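Local coordinates for protein putative hydrolase (Shewanella frigidimarina, PDB 3LHO) that probably acts as an iron(II)-dependent dioxygenase of the 2-oxoadipate dioxygenase/decarboxylase family, yielding 2-hydroxyglutarate, at residues T142-A145 and L146-E149; A153-V156 and A157-Y161; V220-D224 and G225-I229. One frame throughout, in Å; residues are numbered along the deposited sequence.

Contact 1. Residues T142-A145 and L146-E149; sequences TYQA and LLAE
The amides of L146, L147 and A148 donate to the carbonyls of T142, Y143 and Q144, the i to i+4 ladder of an alpha-helix, here helix 140-149. The first rung is the straightest, L146 N to T142 O at 3.0 Å with 168° at the hydrogen; A148 N meets Q144 O along a more bent path and makes a second, weak bond to A145 O, while E149 N turns back to L146 O.

The side chains repeat the same spacing. On one flank the Y143 ring brings its CE2 atom to within 3.8 Å of L147 CD2, an oblique approach. With its CG anti to the backbone N (chi1 177°), the ring leaves the helix on the side where helix 151-159 passes, and it also touches A154 and A158. The helical backbone sets L147 CB 3.3 Å from Y143 O, and the first torsion, CG again anti to N (chi1 -171°), sends CD2 to the ring. T142 CG2 lies alongside L146 in one of the two conformers of that leucine, and T142 OG1 is hydrogen-bonded to D139.

A water joins the backbone of A145 to the side chain of E149. It donates to A145 O at 2.7 Å and to E149 OE2 at 2.9 Å, and OE2 has S105 OG as a further hydrogen-bond partner.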
ATOM      1  N   THR A 142     -18.045 -14.060   6.029  1.00 19.04           N
ATOM      2  CA  THR A 142     -17.910 -12.578   6.031  1.00 18.21           C
ATOM      3  C   THR A 142     -16.881 -12.124   5.010  1.00 18.74           C
ATOM      4  O   THR A 142     -17.147 -11.227   4.201  1.00 17.23           O
ATOM      5  CB  THR A 142     -17.595 -12.044   7.435  1.00 16.83           C
ATOM      6  OG1 THR A 142     -18.691 -12.347   8.305  1.00 18.24           O
ATOM      7  CG2 THR A 142     -17.401 -10.515   7.413  1.00 17.27           C
ATOM      8  N   TYR A 143     -15.708 -12.758   5.033  1.00 17.38           N
ATOM      9  CA  TYR A 143     -14.699 -12.530   4.028  1.00 17.49           C
ATOM     10  C   TYR A 143     -15.243 -12.680   2.620  1.00 16.70           C
ATOM     11  O   TYR A 143     -15.014 -11.805   1.793  1.00 18.03           O
ATOM     12  CB  TYR A 143     -13.512 -13.456   4.230  1.00 17.13           C
ATOM     13  CG  TYR A 143     -12.456 -13.313   3.187  1.00 11.47           C
ATOM     14  CD1 TYR A 143     -11.616 -12.216   3.174  1.00 16.80           C
ATOM     15  CD2 TYR A 143     -12.252 -14.298   2.224  1.00 15.56           C
ATOM     16  CE1 TYR A 143     -10.594 -12.087   2.204  1.00 17.30           C
ATOM     17  CE2 TYR A 143     -11.242 -14.162   1.234  1.00 23.54           C
ATOM     18  CZ  TYR A 143     -10.410 -13.053   1.245  1.00 21.53           C
ATOM     19  OH  TYR A 143      -9.421 -12.899   0.279  1.00 20.18           O
ATOM     20  N   GLN A 144     -15.986 -13.764   2.349  1.00 17.66           N
ATOM     21  CA  GLN A 144     -16.552 -13.973   1.000  1.00 18.83           C
ATOM     22  C   GLN A 144     -17.574 -12.940   0.579  1.00 17.29           C
ATOM     23  O   GLN A 144     -17.613 -12.565  -0.603  1.00 19.17           O
ATOM     24  CB  GLN A 144     -17.246 -15.354   0.891  1.00 21.89           C
ATOM     25  CG  GLN A 144     -16.266 -16.510   0.832  1.00 33.75           C
ATOM     26  CD  GLN A 144     -15.459 -16.501  -0.452  1.00 41.38           C
ATOM     27  OE1 GLN A 144     -15.961 -16.082  -1.507  1.00 37.88           O
ATOM     28  NE2 GLN A 144     -14.198 -16.942  -0.370  1.00 45.28           N
ATOM     29  N   ALA A 145     -18.428 -12.526   1.517  1.00 17.33           N
ATOM     30  CA  ALA A 145     -19.468 -11.509   1.244  1.00 19.45           C
ATOM     31  C   ALA A 145     -18.790 -10.193   0.848  1.00 17.45           C
ATOM     32  O   ALA A 145     -19.197  -9.553  -0.095  1.00 18.44           O
ATOM     33  CB  ALA A 145     -20.400 -11.306   2.468  1.00 18.49           C
ATOM     34  N   LEU A 146     -17.731  -9.816   1.569  1.00 19.85           N
ATOM     35  CA  LEU A 146     -16.967  -8.606   1.220  0.50 17.92           C
ATOM     36  C   LEU A 146     -16.321  -8.771  -0.155  1.00 18.36           C
ATOM     37  O   LEU A 146     -16.444  -7.883  -1.039  1.00 16.58           O
ATOM     38  CB  LEU A 146     -15.904  -8.296   2.290  0.50 17.29           C
ATOM     39  CG  LEU A 146     -16.318  -7.323   3.414  0.50 17.54           C
ATOM     40  CD1 LEU A 146     -17.535  -7.803   4.231  0.50 11.82           C
ATOM     41  CD2 LEU A 146     -15.115  -7.064   4.331  0.50 13.91           C
ATOM     42  N   LEU A 147     -15.675  -9.922  -0.345  1.00 20.30           N
ATOM     43  CA  LEU A 147     -14.936 -10.210  -1.565  1.00 19.78           C
ATOM     44  C   LEU A 147     -15.862 -10.156  -2.785  1.00 19.76           C
ATOM     45  O   LEU A 147     -15.442  -9.712  -3.812  1.00 21.56           O
ATOM     46  CB  LEU A 147     -14.196 -11.561  -1.421  1.00 21.84           C
ATOM     47  CG  LEU A 147     -13.184 -12.001  -2.478  1.00 21.95           C
ATOM     48  CD1 LEU A 147     -11.998 -11.015  -2.623  1.00 21.52           C
ATOM     49  CD2 LEU A 147     -12.673 -13.393  -2.162  1.00 25.66           C
ATOM     50  N   ALA A 148     -17.128 -10.505  -2.625  1.00 19.86           N
ATOM     51  CA  ALA A 148     -18.083 -10.525  -3.751  1.00 22.73           C
ATOM     52  C   ALA A 148     -18.347  -9.123  -4.284  1.00 23.75           C
ATOM     53  O   ALA A 148     -18.688  -8.961  -5.441  1.00 26.57           O
ATOM     54  CB  ALA A 148     -19.413 -11.202  -3.341  1.00 20.92           C
ATOM     55  N   GLU A 149     -18.186  -8.113  -3.442  1.00 22.38           N
ATOM     56  CA  GLU A 149     -18.446  -6.735  -3.860  1.00 21.11           C
ATOM     57  C   GLU A 149     -17.176  -5.876  -3.929  1.00 21.04           C
ATOM     58  O   GLU A 149     -17.132  -4.926  -4.685  1.00 22.19           O
ATOM     59  CB  GLU A 149     -19.446  -6.103  -2.905  1.00 20.31           C
ATOM     60  CG  GLU A 149     -20.832  -6.666  -3.046  1.00 24.80           C
ATOM     61  CD  GLU A 149     -21.801  -6.049  -2.074  1.00 26.90           C
ATOM     62  OE1 GLU A 149     -21.705  -4.821  -1.864  1.00 22.85           O
ATOM     63  OE2 GLU A 149     -22.628  -6.788  -1.490  1.00 23.26           O
TER
HETATM   64  O   HOH W   1     -21.802  -9.491  -0.733  1.00 21.28           O

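Contact 2. Residues A153-V156 and A157-Y161; sequences AAWV and AALGY
The C-terminal turns of helix 151-159 bring L159 over the ring of W155 and end at G160. Four consecutive bonds run down the backbone: A157 N to A153 O, A158 N to A154 O at 2.7 Å, L159 N to W155 O, and G160 N to V156 O at 2.8 Å. The last is the most bent, 142° at the hydrogen.

One leucine methyl carries the side-chain contact. L159 CD1 lies over a face of the W155 indole, 3.3 Å above its plane and displaced toward the rim, with W155 NE1 3.4 Å and W155 CE2 3.6 Å away; the two side chains cross at about a right angle. The indole stands with CG anti to the backbone N (chi1 -170°), a setting that turns its end toward the later turn of the helix. There W155 CZ3 also comes within 4.0 Å of G160 O.

In this glyoxalase-clan fold the helix rests on strand 39-47: A153 and V156 touch F47, and V156 also touches R45. The same strand supplies H41, a ligand of the bound nickel, which lies about 12 Å from the W155 side chain. R45 makes a cation-pi contact with W155, and the NE1 proton of that ring is taken by S231 O, so the methyl packs against an indole already held at its polar edge.

G160, the first residue to leave helical torsions, has a positive phi of 72°, readily reached without a side chain. One turn earlier, A157 O accepts from W136 NE1, and just past the helix end the OH of Y161 is bonded to T46 OG1.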
ATOM      1  N   ALA A 153     -12.075  -4.141   0.199  1.00 17.02           N
ATOM      2  CA  ALA A 153     -12.687  -4.408   1.512  1.00 16.53           C
ATOM      3  C   ALA A 153     -12.255  -5.746   2.080  1.00 17.15           C
ATOM      4  O   ALA A 153     -11.900  -5.852   3.280  1.00 15.08           O
ATOM      5  CB  ALA A 153     -14.256  -4.344   1.414  1.00 14.07           C
ATOM      6  N   ALA A 154     -12.235  -6.781   1.229  1.00 15.58           N
ATOM      7  CA  ALA A 154     -11.854  -8.136   1.725  1.00 16.92           C
ATOM      8  C   ALA A 154     -10.404  -8.204   2.225  1.00 14.46           C
ATOM      9  O   ALA A 154     -10.091  -8.793   3.304  1.00 17.69           O
ATOM     10  CB  ALA A 154     -12.092  -9.183   0.606  1.00 15.25           C
ATOM     11  N   TRP A 155      -9.518  -7.539   1.487  1.00 17.57           N
ATOM     12  CA  TRP A 155      -8.121  -7.443   1.835  1.00 18.31           C
ATOM     13  C   TRP A 155      -7.961  -6.792   3.189  1.00 19.66           C
ATOM     14  O   TRP A 155      -7.258  -7.315   4.036  1.00 14.04           O
ATOM     15  CB  TRP A 155      -7.313  -6.664   0.775  1.00 17.81           C
ATOM     16  CG  TRP A 155      -5.836  -6.749   0.975  1.00 19.05           C
ATOM     17  CD1 TRP A 155      -4.976  -7.664   0.406  1.00 20.89           C
ATOM     18  CD2 TRP A 155      -5.022  -5.888   1.801  1.00 19.48           C
ATOM     19  NE1 TRP A 155      -3.692  -7.431   0.839  1.00 18.02           N
ATOM     20  CE2 TRP A 155      -3.689  -6.333   1.675  1.00 21.79           C
ATOM     21  CE3 TRP A 155      -5.294  -4.745   2.593  1.00 18.31           C
ATOM     22  CZ2 TRP A 155      -2.627  -5.710   2.351  1.00 21.79           C
ATOM     23  CZ3 TRP A 155      -4.253  -4.122   3.249  1.00 24.87           C
ATOM     24  CH2 TRP A 155      -2.922  -4.597   3.116  1.00 23.26           C
ATOM     25  N   VAL A 156      -8.614  -5.657   3.386  1.00 18.23           N
ATOM     26  CA  VAL A 156      -8.518  -4.976   4.680  1.00 16.75           C
ATOM     27  C   VAL A 156      -9.119  -5.852   5.775  1.00 16.72           C
ATOM     28  O   VAL A 156      -8.519  -5.997   6.842  1.00 15.80           O
ATOM     29  CB  VAL A 156      -9.188  -3.595   4.690  1.00 15.64           C
ATOM     30  CG1 VAL A 156      -9.112  -3.043   6.105  1.00 13.60           C
ATOM     31  CG2 VAL A 156      -8.509  -2.651   3.740  1.00 13.08           C
ATOM     32  N   ALA A 157     -10.254  -6.513   5.488  1.00 15.13           N
ATOM     33  CA  ALA A 157     -10.860  -7.424   6.472  1.00 15.00           C
ATOM     34  C   ALA A 157      -9.909  -8.571   6.846  1.00 16.45           C
ATOM     35  O   ALA A 157      -9.800  -8.951   8.053  1.00 15.43           O
ATOM     36  CB  ALA A 157     -12.219  -7.966   5.950  1.00 12.98           C
ATOM     37  N   ALA A 158      -9.192  -9.114   5.856  1.00 15.66           N
ATOM     38  CA  ALA A 158      -8.285 -10.274   6.103  1.00 17.77           C
ATOM     39  C   ALA A 158      -6.979  -9.906   6.801  1.00 18.07           C
ATOM     40  O   ALA A 158      -6.475 -10.679   7.638  1.00 17.32           O
ATOM     41  CB  ALA A 158      -7.983 -11.064   4.797  1.00 16.79           C
ATOM     42  N   LEU A 159      -6.398  -8.769   6.452  1.00 21.22           N
ATOM     43  CA  LEU A 159      -5.009  -8.459   6.908  1.00 19.14           C
ATOM     44  C   LEU A 159      -4.886  -7.257   7.858  1.00 16.19           C
ATOM     45  O   LEU A 159      -3.890  -7.122   8.587  1.00 19.73           O
ATOM     46  CB  LEU A 159      -4.110  -8.286   5.674  1.00 20.83           C
ATOM     47  CG  LEU A 159      -3.828  -9.632   4.961  1.00 23.24           C
ATOM     48  CD1 LEU A 159      -3.272  -9.387   3.602  1.00 25.56           C
ATOM     49  CD2 LEU A 159      -2.882 -10.526   5.771  1.00 24.96           C
ATOM     50  N   GLY A 160      -5.915  -6.429   7.881  1.00 16.67           N
ATOM     51  CA  GLY A 160      -5.973  -5.280   8.761  1.00 16.48           C
ATOM     52  C   GLY A 160      -5.045  -4.135   8.365  1.00 16.65           C
ATOM     53  O   GLY A 160      -4.900  -3.794   7.176  1.00 16.53           O
ATOM     54  N   TYR A 161      -4.477  -3.501   9.382  1.00 15.83           N
ATOM     55  CA  TYR A 161      -3.699  -2.283   9.224  1.00 14.19           C
ATOM     56  C   TYR A 161      -2.233  -2.621   9.095  1.00 16.42           C
ATOM     57  O   TYR A 161      -1.543  -2.846  10.087  1.00 14.12           O
ATOM     58  CB  TYR A 161      -3.997  -1.276  10.362  1.00 17.39           C
ATOM     59  CG  TYR A 161      -5.379  -0.726  10.161  1.00 17.10           C
ATOM     60  CD1 TYR A 161      -5.636   0.127   9.122  1.00 16.62           C
ATOM     61  CD2 TYR A 161      -6.465  -1.190  10.908  1.00 16.52           C
ATOM     62  CE1 TYR A 161      -6.878   0.589   8.885  1.00 17.95           C
ATOM     63  CE2 TYR A 161      -7.768  -0.751  10.618  1.00 18.35           C
ATOM     64  CZ  TYR A 161      -7.946   0.140   9.642  1.00 17.20           C
ATOM     65  OH  TYR A 161      -9.229   0.554   9.349  1.00 14.87           O
TER

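Contact 3. Residues V220-D224 and G225-I229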
ATOM      1  N   VAL A 220      -4.366 -16.686   6.611  1.00 17.33           N
ATOM      2  CA  VAL A 220      -5.191 -15.884   7.489  1.00 16.05           C
ATOM      3  C   VAL A 220      -5.992 -16.807   8.395  1.00 15.96           C
ATOM      4  O   VAL A 220      -6.602 -17.792   7.937  1.00 16.53           O
ATOM      5  CB  VAL A 220      -6.102 -14.955   6.631  1.00 15.25           C
ATOM      6  CG1 VAL A 220      -7.244 -14.344   7.472  1.00 19.27           C
ATOM      7  CG2 VAL A 220      -5.212 -13.896   6.031  1.00 15.11           C
ATOM      8  N   ASN A 221      -5.974 -16.500   9.683  1.00 18.25           N
ATOM      9  CA  ASN A 221      -6.645 -17.313  10.685  1.00 21.11           C
ATOM     10  C   ASN A 221      -8.044 -16.788  10.959  1.00 23.10           C
ATOM     11  O   ASN A 221      -8.286 -16.016  11.867  1.00 26.71           O
ATOM     12  CB  ASN A 221      -5.799 -17.420  11.949  1.00 22.08           C
ATOM     13  CG  ASN A 221      -4.401 -17.947  11.668  1.00 21.47           C
ATOM     14  OD1 ASN A 221      -3.422 -17.231  11.821  1.00 20.69           O
ATOM     15  ND2 ASN A 221      -4.312 -19.171  11.172  1.00 19.74           N
ATOM     16  N   PHE A 222      -8.964 -17.195  10.109  1.00 21.95           N
ATOM     17  CA  PHE A 222     -10.364 -16.883  10.281  1.00 21.66           C
ATOM     18  C   PHE A 222     -10.868 -17.637  11.506  1.00 20.82           C
ATOM     19  O   PHE A 222     -10.244 -18.616  11.979  1.00 21.55           O
ATOM     20  CB  PHE A 222     -11.177 -17.229   9.020  1.00 18.55           C
ATOM     21  CG  PHE A 222     -10.857 -16.353   7.826  1.00 23.11           C
ATOM     22  CD1 PHE A 222     -11.280 -15.039   7.778  1.00 23.17           C
ATOM     23  CD2 PHE A 222     -10.134 -16.842   6.751  1.00 20.87           C
ATOM     24  CE1 PHE A 222     -10.962 -14.222   6.712  1.00 24.35           C
ATOM     25  CE2 PHE A 222      -9.831 -16.046   5.679  1.00 20.75           C
ATOM     26  CZ  PHE A 222     -10.238 -14.707   5.661  1.00 22.90           C
ATOM     27  N   THR A 223     -11.994 -17.180  12.039  1.00 22.54           N
ATOM     28  CA  THR A 223     -12.600 -17.848  13.178  1.00 20.99           C
ATOM     29  C   THR A 223     -12.926 -19.305  12.873  1.00 21.94           C
ATOM     30  O   THR A 223     -12.759 -20.145  13.727  1.00 21.90           O
ATOM     31  CB  THR A 223     -13.850 -17.074  13.719  1.00 22.90           C
ATOM     32  OG1 THR A 223     -14.834 -16.929  12.693  1.00 25.31           O
ATOM     33  CG2 THR A 223     -13.426 -15.689  14.168  1.00 24.16           C
ATOM     34  N   ASP A 224     -13.323 -19.619  11.644  1.00 19.39           N
ATOM     35  CA  ASP A 224     -13.682 -20.985  11.313  1.00 19.39           C
ATOM     36  C   ASP A 224     -12.787 -21.633  10.266  1.00 17.74           C
ATOM     37  O   ASP A 224     -13.218 -22.549   9.597  1.00 18.86           O
ATOM     38  CB  ASP A 224     -15.164 -21.046  10.866  1.00 20.19           C
ATOM     39  CG  ASP A 224     -15.509 -20.049   9.775  1.00 18.77           C
ATOM     40  OD1 ASP A 224     -14.641 -19.270   9.335  1.00 18.16           O
ATOM     41  OD2 ASP A 224     -16.707 -19.966   9.415  1.00 20.73           O
ATOM     42  N   GLY A 225     -11.542 -21.181  10.119  1.00 18.98           N
ATOM     43  CA  GLY A 225     -10.637 -21.760   9.125  1.00 17.87           C
ATOM     44  C   GLY A 225      -9.336 -21.000   8.952  1.00 16.98           C
ATOM     45  O   GLY A 225      -9.230 -19.826   9.314  1.00 18.51           O
ATOM     46  N   ASP A 226      -8.347 -21.714   8.435  1.00 15.99           N
ATOM     47  CA  ASP A 226      -7.039 -21.189   8.097  1.00 15.69           C
ATOM     48  C   ASP A 226      -6.921 -21.200   6.578  1.00 16.54           C
ATOM     49  O   ASP A 226      -6.810 -22.240   5.951  1.00 19.55           O
ATOM     50  CB  ASP A 226      -5.963 -22.046   8.729  1.00 19.10           C
ATOM     51  CG  ASP A 226      -6.155 -22.177  10.218  1.00 15.77           C
ATOM     52  OD1 ASP A 226      -6.129 -21.135  10.885  1.00 20.16           O
ATOM     53  OD2 ASP A 226      -6.377 -23.299  10.680  1.00 22.28           O
ATOM     54  N   VAL A 227      -6.982 -20.021   5.999  1.00 16.59           N
ATOM     55  CA  VAL A 227      -7.068 -19.874   4.564  1.00 14.60           C
ATOM     56  C   VAL A 227      -5.846 -19.169   3.990  1.00 16.15           C
ATOM     57  O   VAL A 227      -5.422 -18.095   4.466  1.00 15.76           O
ATOM     58  CB  VAL A 227      -8.329 -19.106   4.190  1.00 17.05           C
ATOM     59  CG1 VAL A 227      -8.404 -18.978   2.686  1.00 15.69           C
ATOM     60  CG2 VAL A 227      -9.593 -19.806   4.755  1.00 17.06           C
ATOM     61  N   GLU A 228      -5.282 -19.754   2.938  1.00 15.92           N
ATOM     62  CA  GLU A 228      -4.217 -19.104   2.199  1.00 16.22           C
ATOM     63  C   GLU A 228      -4.731 -18.093   1.169  1.00 16.59           C
ATOM     64  O   GLU A 228      -5.534 -18.414   0.306  1.00 16.49           O
ATOM     65  CB  GLU A 228      -3.364 -20.190   1.548  1.00 17.39           C
ATOM     66  CG  GLU A 228      -2.018 -19.773   1.152  1.00 23.62           C
ATOM     67  CD  GLU A 228      -1.174 -20.980   0.765  1.00 33.80           C
ATOM     68  OE1 GLU A 228      -0.772 -21.758   1.651  1.00 40.93           O
ATOM     69  OE2 GLU A 228      -0.969 -21.175  -0.428  1.00 31.57           O
ATOM     70  N   ILE A 229      -4.292 -16.846   1.274  1.00 15.19           N
ATOM     71  CA  ILE A 229      -4.706 -15.819   0.335  1.00 16.87           C
ATOM     72  C   ILE A 229      -3.489 -15.016  -0.147  1.00 18.23           C
ATOM     73  O   ILE A 229      -2.437 -14.995   0.500  1.00 16.67           O
ATOM     74  CB  ILE A 229      -5.795 -14.843   0.967  1.00 18.59           C
ATOM     75  CG1 ILE A 229      -5.173 -13.918   2.017  1.00 21.85           C
ATOM     76  CG2 ILE A 229      -7.023 -15.669   1.529  1.00 12.67           C
ATOM     77  CD1 ILE A 229      -6.028 -12.696   2.385  1.00 21.48           C
TER
HETATM   78  O   HOH W   2      -8.157 -20.285  12.379  1.00 24.90           O
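V220 pairs with V227, and F222 with G225, across a beta hairpin of strands 217-222 and 225-230, whose chain reverses through a type I turn from F222 to G225. Backbone bonds come first. V220 N reaches V227 O at 2.8 Å, nearly straight, and V227 N answers to V220 O. Next to the turn both bonds are weak, F222 N to G225 O because it is bent and G225 N to F222 O because it is 3.4 Å long. D226 CA adds a CA-H...O contact to V220 O. With the backbone as it stands, a CB on G225 would come too close to D224 O.

The polar side-chain bond belongs to the non-hydrogen-bonded pair N221 and D226. N221 ND2 donates to D226 OD1 at 2.7 Å, the acceptor lying in the amide plane but the amide approaching from above the carboxylate plane, 36° out of it; the two planes stand 76° apart. Water 2 lies 2.7 Å from the same D226 OD1 and bridges to F222 O.

Apolar contacts fill the other face, the one bearing V220, F222 and V227. The F222 ring turns its edge to V227, CD2 meeting V227 CG2 at 3.6 Å, while V220 CG1 lies over one ring face. Beyond this sheet the ring also meets Y143 and touches K140 of helix 140-149. Replacing F222 with an alanine would probably open a gap between V227 and Y143 and leave V220 CG1 without the ring it packs on. Farther along, I229 sets CG1 between its backbone N and carbonyl carbon (chi1 72°), which carries CD1 back across the hairpin to 3.9 Å from V220 CG2.

Overall arrangement
Followed from the N terminus, the three contacts come in series, none enclosing or crossing another. Contact 1 closes successive turns of helix 140-149; after a short break contact 2 does the same at the end of helix 151-159; contact 3, some sixty residues later, closes the tight loop of a hairpin. In space they gather, with centres about 11 to 14 Å apart. The two helices meet where L147 CD1 packs 3.7 Å from A154 CB. The hairpin lies against both: Y143 CG is 3.6 Å from F222 CZ, and A158 CB is 3.5 Å from I229 CD1. A two-strand sheet and consecutive helices thus share one apolar junction.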